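Local coordinates for acetyl-CoA hydrolase/transferase family protein (Porphyromonas gingivalis, PDB 2NVV) that probably hydrolyses acetyl-CoA or transfers coenzyme A between acetate and other carboxylic acids, and binds zinc, at residues V406-H411 with Q470-C475; I443-V448 with L455-L460; F476-E481 with R489-E494. All coordinates share one frame; numbering follows the deposited sequence.

Contact 1. Residues V406-H411 with Q470-C475. With ZN (zinc ion), chain H.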
loop_
_atom_site.group_PDB
_atom_site.type_symbol
_atom_site.label_atom_id
_atom_site.label_comp_id
_atom_site.label_asym_id
_atom_site.label_seq_id
_atom_site.Cartn_x
_atom_site.Cartn_y
_atom_site.Cartn_z
ATOM N N VAL A 406 20.235 -3.418 7.999
ATOM C CA VAL A 406 20.700 -4.738 7.623
ATOM C C VAL A 406 20.654 -4.963 6.114
ATOM O O VAL A 406 20.017 -4.205 5.387
ATOM C CB VAL A 406 19.818 -5.794 8.309
ATOM C CG1 VAL A 406 19.933 -5.676 9.822
ATOM C CG2 VAL A 406 18.373 -5.599 7.882
ATOM N N PRO A 407 21.335 -6.010 5.622
ATOM C CA PRO A 407 21.338 -6.306 4.185
ATOM C C PRO A 407 19.910 -6.478 3.667
ATOM O O PRO A 407 19.546 -5.919 2.631
ATOM C CB PRO A 407 22.142 -7.601 4.103
ATOM C CG PRO A 407 23.120 -7.456 5.243
ATOM C CD PRO A 407 22.259 -6.901 6.350
HETATM N N MSE A 408 19.117 -7.265 4.394
HETATM C CA MSE A 408 17.716 -7.509 4.059
HETATM C C MSE A 408 16.926 -7.578 5.357
HETATM O O MSE A 408 17.389 -8.179 6.323
HETATM C CB MSE A 408 17.550 -8.828 3.309
HETATM C CG MSE A 408 16.147 -9.034 2.756
HETATM SE SE MSE A 408 15.775 -10.846 2.127
HETATM C CE MSE A 408 16.451 -10.739 0.308
ATOM N N VAL A 409 15.747 -6.951 5.388
ATOM C CA VAL A 409 14.921 -6.980 6.596
ATOM C C VAL A 409 14.334 -8.389 6.785
ATOM O O VAL A 409 13.846 -8.999 5.831
ATOM C CB VAL A 409 13.758 -5.929 6.552
ATOM C CG1 VAL A 409 14.311 -4.524 6.680
ATOM C CG2 VAL A 409 12.971 -6.060 5.279
ATOM N N ALA A 410 14.398 -8.891 8.019
ATOM C CA ALA A 410 13.890 -10.214 8.360
ATOM C C ALA A 410 12.375 -10.315 8.203
ATOM O O ALA A 410 11.810 -11.405 8.272
ATOM C CB ALA A 410 14.291 -10.576 9.779
ATOM N N HIS A 411 11.728 -9.173 7.996
ATOM C CA HIS A 411 10.283 -9.121 7.817
ATOM C C HIS A 411 9.944 -7.836 7.086
ATOM O O HIS A 411 10.292 -6.756 7.550
ATOM C CB HIS A 411 9.564 -9.126 9.164
ATOM C CG HIS A 411 8.076 -9.194 9.045
ATOM N ND1 HIS A 411 7.412 -10.350 8.693
ATOM C CD2 HIS A 411 7.123 -8.244 9.192
ATOM C CE1 HIS A 411 6.115 -10.109 8.629
ATOM N NE2 HIS A 411 5.914 -8.838 8.926
ATOM N N GLN A 470 20.994 -8.544 -3.849
ATOM C CA GLN A 470 20.774 -9.360 -2.647
ATOM C C GLN A 470 21.462 -10.712 -2.813
ATOM O O GLN A 470 21.311 -11.378 -3.838
ATOM C CB GLN A 470 19.276 -9.563 -2.390
ATOM C CG GLN A 470 18.582 -8.364 -1.775
ATOM C CD GLN A 470 18.945 -8.154 -0.317
ATOM O OE1 GLN A 470 20.011 -8.551 0.135
ATOM N NE2 GLN A 470 18.062 -7.509 0.421
ATOM N N ASN A 471 22.227 -11.114 -1.808
ATOM C CA ASN A 471 22.924 -12.387 -1.860
ATOM C C ASN A 471 22.193 -13.388 -0.965
ATOM O O ASN A 471 22.406 -13.444 0.250
ATOM C CB ASN A 471 24.359 -12.208 -1.390
ATOM C CG ASN A 471 25.199 -13.423 -1.644
ATOM O OD1 ASN A 471 24.799 -14.537 -1.323
ATOM N ND2 ASN A 471 26.379 -13.220 -2.219
ATOM N N LEU A 472 21.326 -14.178 -1.581
ATOM C CA LEU A 472 20.526 -15.155 -0.859
ATOM C C LEU A 472 21.309 -16.115 0.027
ATOM O O LEU A 472 20.727 -16.772 0.886
ATOM C CB LEU A 472 19.645 -15.932 -1.842
ATOM C CG LEU A 472 18.221 -15.380 -2.025
ATOM C CD1 LEU A 472 18.231 -13.852 -2.205
ATOM C CD2 LEU A 472 17.572 -16.074 -3.217
ATOM N N ASP A 473 22.622 -16.192 -0.162
ATOM C CA ASP A 473 23.440 -17.081 0.662
ATOM C C ASP A 473 23.789 -16.485 2.016
ATOM O O ASP A 473 24.060 -17.233 2.960
ATOM C CB ASP A 473 24.751 -17.440 -0.030
ATOM C CG ASP A 473 24.571 -18.434 -1.151
ATOM O OD1 ASP A 473 23.618 -19.243 -1.090
ATOM O OD2 ASP A 473 25.401 -18.420 -2.084
ATOM N N CYS A 474 23.772 -15.153 2.113
ATOM C CA CYS A 474 24.136 -14.468 3.355
ATOM C C CYS A 474 23.399 -13.166 3.687
ATOM O O CYS A 474 23.838 -12.420 4.566
ATOM C CB CYS A 474 25.646 -14.196 3.347
ATOM S SG CYS A 474 26.267 -13.325 1.871
ATOM N N CYS A 475 22.289 -12.884 3.008
ATOM C CA CYS A 475 21.537 -11.646 3.280
ATOM C C CYS A 475 21.092 -11.510 4.739
ATOM O O CYS A 475 20.820 -10.402 5.202
ATOM C CB CYS A 475 20.306 -11.547 2.368
ATOM S SG CYS A 475 19.183 -12.950 2.446
HETATM ZN ZN ZN H . 3.847 -7.896 8.411
HETATM O O HOH W 1 4.015 -7.631 6.255
HETATM O O HOH W 2 3.635 -7.830 10.792
#
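The side-chain amide of Q470 is the best-held polar group of the contact, gripped by two hydrogen bonds, one at each end. Its NE2 donates across to P407 O at 3.1 Å with an N-H...O angle of 138°. The donor stands above the carbonyl plane, so the bond is bent on both counts. The other amide atom, OE1, is hydrogen-bonded to the hydroxyl of Y459, which also binds N471 N. Q470 reaches P407 by a bend at chi2 (-73°). Selenomethionine M408 curls round this amide, with CG anti to the backbone N and the chain bent only at chi3 (-86°). Its CB lies 3.2 Å from Q470 NE2, while M408 CE returns to 3.6 Å from Q470 CD. M408 SE also meets C475 SG at 4.0 Å, a plain sulfur-selenium contact, and the ring carbon P407 CB rests beside C475 O, 3.3 Å away. Within 470-475 the chain turns tightly: N471 OD1 accepts D473 N in the carbonyl plane at 3.0 Å, an Asx turn, and N471 O accepts C474 N at 2.9 Å. F476 of the second subunit packs on both M408 and C475, which places the contact at the dimer interface. Further along 406-411, H411 leaves 470-475 behind, and its ring stacks on H366. H411 NE2 binds zinc at 2.3 Å, together with two waters, D413 OD1, and E416 OE1 and H417 NE2 of the second subunit. Segment 406-411 thus runs on from the contact to an intersubunit zinc site with six ligand atoms, and supplies its H411 ligand.

Contact 2. Residues I443-V448 with L455-L460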
loop_
_atom_site.group_PDB
_atom_site.type_symbol
_atom_site.label_atom_id
_atom_site.label_comp_id
_atom_site.label_asym_id
_atom_site.label_seq_id
_atom_site.Cartn_x
_atom_site.Cartn_y
_atom_site.Cartn_z
ATOM N N ILE A 443 21.836 5.393 1.844
ATOM C CA ILE A 443 21.464 4.936 3.180
ATOM C C ILE A 443 22.693 4.609 4.020
ATOM O O ILE A 443 22.729 4.868 5.216
ATOM C CB ILE A 443 20.575 3.671 3.126
ATOM C CG1 ILE A 443 19.197 4.017 2.552
ATOM C CG2 ILE A 443 20.431 3.071 4.525
ATOM C CD1 ILE A 443 18.278 2.828 2.392
ATOM N N ILE A 444 23.697 4.021 3.393
ATOM C CA ILE A 444 24.924 3.653 4.084
ATOM C C ILE A 444 25.711 4.873 4.558
ATOM O O ILE A 444 26.107 4.960 5.714
ATOM C CB ILE A 444 25.817 2.788 3.156
ATOM C CG1 ILE A 444 25.144 1.433 2.930
ATOM C CG2 ILE A 444 27.195 2.593 3.762
ATOM C CD1 ILE A 444 25.852 0.548 1.944
ATOM N N ASP A 445 25.913 5.825 3.653
ATOM C CA ASP A 445 26.662 7.043 3.941
ATOM C C ASP A 445 25.975 8.035 4.881
ATOM O O ASP A 445 26.643 8.749 5.631
ATOM C CB ASP A 445 26.985 7.760 2.629
ATOM C CG ASP A 445 27.902 6.957 1.734
ATOM O OD1 ASP A 445 28.070 7.354 0.565
ATOM O OD2 ASP A 445 28.466 5.936 2.193
ATOM N N LYS A 446 24.645 8.079 4.848
ATOM C CA LYS A 446 23.901 9.038 5.661
ATOM C C LYS A 446 23.208 8.545 6.925
ATOM O O LYS A 446 23.146 9.275 7.911
ATOM C CB LYS A 446 22.855 9.738 4.789
ATOM C CG LYS A 446 23.387 10.383 3.509
ATOM C CD LYS A 446 24.565 11.332 3.770
ATOM C CE LYS A 446 24.454 12.605 2.911
ATOM N NZ LYS A 446 24.274 12.355 1.458
ATOM N N CYS A 447 22.692 7.320 6.904
ATOM C CA CYS A 447 21.954 6.786 8.047
ATOM C C CYS A 447 22.613 5.708 8.897
ATOM O O CYS A 447 22.474 5.696 10.119
ATOM C CB CYS A 447 20.597 6.272 7.562
ATOM S SG CYS A 447 19.604 7.524 6.689
ATOM N N VAL A 448 23.300 4.784 8.242
ATOM C CA VAL A 448 23.986 3.688 8.910
ATOM C C VAL A 448 25.065 4.179 9.889
ATOM O O VAL A 448 25.749 5.179 9.643
ATOM C CB VAL A 448 24.636 2.757 7.864
ATOM C CG1 VAL A 448 25.352 1.599 8.541
ATOM C CG2 VAL A 448 23.574 2.230 6.926
ATOM N N LEU A 455 30.985 -2.726 6.266
ATOM C CA LEU A 455 30.488 -4.084 6.112
ATOM C C LEU A 455 29.336 -4.126 5.104
ATOM O O LEU A 455 29.240 -5.045 4.289
ATOM C CB LEU A 455 30.035 -4.597 7.472
ATOM C CG LEU A 455 30.111 -6.092 7.789
ATOM C CD1 LEU A 455 31.399 -6.712 7.260
ATOM C CD2 LEU A 455 30.009 -6.249 9.304
ATOM N N LEU A 456 28.462 -3.126 5.149
ATOM C CA LEU A 456 27.352 -3.082 4.207
ATOM C C LEU A 456 27.841 -2.637 2.829
ATOM O O LEU A 456 27.192 -2.911 1.823
ATOM C CB LEU A 456 26.251 -2.159 4.730
ATOM C CG LEU A 456 25.526 -2.736 5.954
ATOM C CD1 LEU A 456 24.613 -1.686 6.561
ATOM C CD2 LEU A 456 24.729 -3.995 5.547
ATOM N N ARG A 457 28.989 -1.955 2.781
ATOM C CA ARG A 457 29.546 -1.532 1.502
ATOM C C ARG A 457 30.139 -2.771 0.847
ATOM O O ARG A 457 30.077 -2.929 -0.368
ATOM C CB ARG A 457 30.639 -0.463 1.675
ATOM C CG ARG A 457 30.142 0.906 2.055
ATOM C CD ARG A 457 31.230 1.963 1.894
ATOM N NE ARG A 457 30.830 3.258 2.458
ATOM C CZ ARG A 457 31.192 3.708 3.658
ATOM N NH1 ARG A 457 31.976 2.983 4.445
ATOM N NH2 ARG A 457 30.754 4.888 4.077
ATOM N N GLN A 458 30.716 -3.648 1.665
ATOM C CA GLN A 458 31.300 -4.896 1.175
ATOM C C GLN A 458 30.211 -5.847 0.682
ATOM O O GLN A 458 30.447 -6.681 -0.196
ATOM C CB GLN A 458 32.095 -5.583 2.280
ATOM C CG GLN A 458 33.411 -4.912 2.618
ATOM C CD GLN A 458 34.163 -5.642 3.719
ATOM O OE1 GLN A 458 33.645 -5.822 4.820
ATOM N NE2 GLN A 458 35.385 -6.066 3.428
ATOM N N TYR A 459 29.017 -5.723 1.249
ATOM C CA TYR A 459 27.902 -6.570 0.853
ATOM C C TYR A 459 27.491 -6.273 -0.580
ATOM O O TYR A 459 27.014 -7.156 -1.292
ATOM C CB TYR A 459 26.703 -6.345 1.775
ATOM C CG TYR A 459 25.517 -7.216 1.434
ATOM C CD1 TYR A 459 25.510 -8.574 1.752
ATOM C CD2 TYR A 459 24.414 -6.691 0.758
ATOM C CE1 TYR A 459 24.431 -9.389 1.403
ATOM C CE2 TYR A 459 23.330 -7.496 0.401
ATOM C CZ TYR A 459 23.349 -8.839 0.728
ATOM O OH TYR A 459 22.286 -9.617 0.369
ATOM N N LEU A 460 27.672 -5.027 -1.002
ATOM C CA LEU A 460 27.311 -4.622 -2.357
ATOM C C LEU A 460 28.338 -5.053 -3.402
ATOM O O LEU A 460 28.116 -4.898 -4.609
ATOM C CB LEU A 460 27.133 -3.112 -2.416
ATOM C CG LEU A 460 25.924 -2.597 -1.639
ATOM C CD1 LEU A 460 25.979 -1.069 -1.558
ATOM C CD2 LEU A 460 24.637 -3.080 -2.327
#
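The guanidinium of R457 is the flat group here: I444 CG2 sits over one face, 3.7 Å above the plane and offset toward the rim, while D445 OD2 lies at the edge, in plane. That edge carries a salt bridge and hydrogen bond, R457 NH2 to D445 OD2 at 3.1 Å, fairly straight at 159°. Carboxylate and guanidinium planes are turned 42° apart. OD2 is met from above the carboxylate plane, and a single nitrogen makes the bond. R457 gets there with a chain extended from CG to NE, and I444 CG2 touches its start as well, 3.8 Å from R457 CG. Beneath the ion pair the interface is aliphatic. The other branch of I444 ends in CD1, which lies 3.9 Å from both L456 CB and L460 CD1, so that this methyl is seated between two leucines one helical turn apart. V448 adds the last piece: its CG1, anti to the backbone N, meets L456 CD1 at 3.9 Å. At the end of helix 436-446, I443 O accepts both C447 N and V448 N, consistent with a chain turning out of the helix. The contact joins helices 436-446 and 453-459, neighbours in sequence; I443, C447 and V448 press on F405 of strand 405-406, and L456 on F478 of helix 477-484.

Contact 3. Residues F476-E481 with R489-E494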
loop_
_atom_site.group_PDB
_atom_site.type_symbol
_atom_site.label_atom_id
_atom_site.label_comp_id
_atom_site.label_asym_id
_atom_site.label_seq_id
_atom_site.Cartn_x
_atom_site.Cartn_y
_atom_site.Cartn_z
ATOM N N PHE A 476 21.028 -12.628 5.459
ATOM C CA PHE A 476 20.611 -12.619 6.860
ATOM C C PHE A 476 21.748 -12.878 7.833
ATOM O O PHE A 476 21.515 -13.205 8.998
ATOM C CB PHE A 476 19.507 -13.650 7.091
ATOM C CG PHE A 476 18.188 -13.277 6.463
ATOM C CD1 PHE A 476 17.429 -14.227 5.782
ATOM C CD2 PHE A 476 17.703 -11.980 6.563
ATOM C CE1 PHE A 476 16.209 -13.884 5.213
ATOM C CE2 PHE A 476 16.481 -11.634 5.998
ATOM C CZ PHE A 476 15.734 -12.587 5.322
ATOM N N ALA A 477 22.979 -12.720 7.362
ATOM C CA ALA A 477 24.154 -12.928 8.197
ATOM C C ALA A 477 24.152 -12.041 9.443
ATOM O O ALA A 477 24.581 -12.466 10.512
ATOM C CB ALA A 477 25.401 -12.667 7.381
ATOM N N PHE A 478 23.691 -10.804 9.306
ATOM C CA PHE A 478 23.633 -9.882 10.436
ATOM C C PHE A 478 22.779 -10.462 11.570
ATOM O O PHE A 478 23.196 -10.492 12.725
ATOM C CB PHE A 478 23.053 -8.538 9.981
ATOM C CG PHE A 478 24.088 -7.567 9.485
ATOM C CD1 PHE A 478 25.135 -7.996 8.678
ATOM C CD2 PHE A 478 24.016 -6.222 9.824
ATOM C CE1 PHE A 478 26.101 -7.097 8.213
ATOM C CE2 PHE A 478 24.977 -5.317 9.365
ATOM C CZ PHE A 478 26.023 -5.762 8.556
ATOM N N HIS A 479 21.582 -10.923 11.213
ATOM C CA HIS A 479 20.636 -11.511 12.152
ATOM C C HIS A 479 21.185 -12.818 12.699
ATOM O O HIS A 479 21.046 -13.117 13.894
ATOM C CB HIS A 479 19.317 -11.794 11.441
ATOM C CG HIS A 479 18.706 -10.589 10.804
ATOM N ND1 HIS A 479 17.941 -9.685 11.509
ATOM C CD2 HIS A 479 18.725 -10.149 9.523
ATOM C CE1 HIS A 479 17.508 -8.743 10.689
ATOM N NE2 HIS A 479 17.970 -9.002 9.478
ATOM N N GLN A 480 21.785 -13.604 11.809
ATOM C CA GLN A 480 22.364 -14.875 12.192
ATOM C C GLN A 480 23.502 -14.658 13.166
ATOM O O GLN A 480 23.616 -15.382 14.149
ATOM C CB GLN A 480 22.874 -15.623 10.959
ATOM C CG GLN A 480 21.788 -16.297 10.135
ATOM C CD GLN A 480 22.329 -16.941 8.872
ATOM O OE1 GLN A 480 21.781 -17.925 8.378
ATOM N NE2 GLN A 480 23.401 -16.380 8.334
ATOM N N GLU A 481 24.342 -13.659 12.902
ATOM C CA GLU A 481 25.481 -13.372 13.780
ATOM C C GLU A 481 25.040 -12.876 15.143
ATOM O O GLU A 481 25.703 -13.139 16.139
ATOM C CB GLU A 481 26.421 -12.337 13.150
ATOM C CG GLU A 481 27.677 -12.077 13.980
ATOM C CD GLU A 481 28.571 -13.314 14.113
ATOM O OE1 GLU A 481 29.290 -13.427 15.125
ATOM O OE2 GLU A 481 28.568 -14.169 13.202
ATOM N N ARG A 489 28.733 -6.889 14.572
ATOM C CA ARG A 489 30.001 -6.397 14.021
ATOM C C ARG A 489 30.978 -7.526 13.765
ATOM O O ARG A 489 31.985 -7.329 13.092
ATOM C CB ARG A 489 30.657 -5.394 14.965
ATOM C CG ARG A 489 29.915 -4.073 15.137
ATOM C CD ARG A 489 29.514 -3.927 16.581
ATOM N NE ARG A 489 30.036 -2.721 17.191
ATOM C CZ ARG A 489 30.135 -2.536 18.503
ATOM N NH1 ARG A 489 29.754 -3.497 19.339
ATOM N NH2 ARG A 489 30.577 -1.374 18.976
ATOM N N ASN A 490 30.691 -8.701 14.327
ATOM C CA ASN A 490 31.541 -9.876 14.150
ATOM C C ASN A 490 31.365 -10.550 12.795
ATOM O O ASN A 490 31.986 -11.585 12.522
ATOM C CB ASN A 490 31.264 -10.897 15.246
ATOM C CG ASN A 490 31.742 -10.435 16.577
ATOM O OD1 ASN A 490 32.842 -9.885 16.686
ATOM N ND2 ASN A 490 30.935 -10.649 17.610
ATOM N N VAL A 491 30.529 -9.966 11.947
ATOM C CA VAL A 491 30.287 -10.549 10.650
ATOM C C VAL A 491 31.468 -10.329 9.722
ATOM O O VAL A 491 32.117 -9.284 9.750
ATOM C CB VAL A 491 29.006 -9.955 9.995
ATOM C CG1 VAL A 491 28.925 -10.359 8.532
ATOM C CG2 VAL A 491 27.768 -10.438 10.732
ATOM N N ARG A 492 31.740 -11.345 8.914
ATOM C CA ARG A 492 32.793 -11.339 7.907
ATOM C C ARG A 492 32.167 -12.169 6.790
ATOM O O ARG A 492 31.911 -13.363 6.955
ATOM C CB ARG A 492 34.061 -12.001 8.446
ATOM C CG ARG A 492 34.860 -11.106 9.387
ATOM C CD ARG A 492 35.990 -11.877 10.053
ATOM N NE ARG A 492 36.792 -12.637 9.094
ATOM C CZ ARG A 492 37.716 -13.535 9.438
ATOM N NH1 ARG A 492 38.400 -14.186 8.497
ATOM N NH2 ARG A 492 37.950 -13.786 10.724
ATOM N N TRP A 493 31.894 -11.522 5.665
ATOM C CA TRP A 493 31.250 -12.188 4.545
ATOM C C TRP A 493 31.919 -13.474 4.098
ATOM O O TRP A 493 31.249 -14.381 3.605
ATOM C CB TRP A 493 31.124 -11.208 3.378
ATOM C CG TRP A 493 30.351 -9.990 3.774
ATOM C CD1 TRP A 493 30.815 -8.709 3.844
ATOM C CD2 TRP A 493 28.993 -9.951 4.244
ATOM N NE1 TRP A 493 29.838 -7.874 4.331
ATOM C CE2 TRP A 493 28.709 -8.606 4.586
ATOM C CE3 TRP A 493 27.993 -10.918 4.410
ATOM C CZ2 TRP A 493 27.463 -8.205 5.086
ATOM C CZ3 TRP A 493 26.758 -10.522 4.906
ATOM C CH2 TRP A 493 26.502 -9.176 5.240
ATOM N N GLU A 494 33.231 -13.560 4.283
ATOM C CA GLU A 494 33.970 -14.750 3.891
ATOM C C GLU A 494 33.598 -15.916 4.796
ATOM O O GLU A 494 33.819 -17.079 4.452
ATOM C CB GLU A 494 35.478 -14.478 3.947
ATOM C CG GLU A 494 35.986 -13.589 2.800
ATOM C CD GLU A 494 35.470 -12.140 2.855
ATOM O OE1 GLU A 494 35.434 -11.481 1.788
ATOM O OE2 GLU A 494 35.116 -11.654 3.957
#
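The last helix of the chain, 477-484, is covered on one flank by the C-terminal tail, which doubles back along it as a short 3-10 turn at 489-490 followed by irregular chain. V491 is the middle of the contact. Its CG2, anti to the carbonyl carbon, lies 3.4 Å from E481 CB, and the two side chains run antiparallel alongside each other; the same methyl, V491 CG2, reaches F478 CD1 at 4.1 Å. The other branch, V491 CG1, stands 4.0 Å above the plane of the W493 ring, offset toward its rim, so the valine is wedged between helix and indole. F476 occupies the N-cap position, and its backbone O accepts Q480 N in the first turn of the helix. In that turn A477 CB points at the tail, whereas F478 reaches it only with the end of its ring. A477 CB comes to 3.5 Å from W493 CZ3. The rings of F478 and W493 meet at their borders without overlapping: the centroids of the F478 ring and the W493 six-membered ring are 5.8 Å apart, and the planes differ by just 15°. Their nearest atoms are F478 CE1 and W493 CZ2, at 3.6 Å. W493 NE1 is hydrogen-bonded to L455 O of helix 453-459, which would help fix the indole's rotation, and the indole also meets the ring of Y459. No hydrogen bond crosses between the two segments. E481, bent at chi2 (64°) with CG anti to the backbone N, uses its carboxylate on S485 through OE1 and on Y496 through OE2. N490 CB is the nearest atom of the tail to E481 OE1, at 3.2 Å; the N490 amide, its plane 79° from that of the carboxylate, stays farther off and makes no hydrogen bond to it.

All three contacts are largely buried and lie together at one end of the chain, their centres 10 to 14 Å apart. Contacts 1 and 3 both reach the second subunit, whereas no other chain of the assembly touches contact 2, whose ion pair sits on its partly exposed side. Helix 453-459 is the shared element: its Y459 stands between contacts 1 and 3, with P407 of the one and W493 of the other against its ring. Chemistry follows place: contact 1, near the dimer interface, combines one amide-to-carbonyl bond with packing by selenomethionine and proline; contact 2 pairs an aliphatic interior with a charged edge; contact 3 is mainly apolar and aromatic, with the E481 carboxylate and W493 NE1 bonded to outside partners.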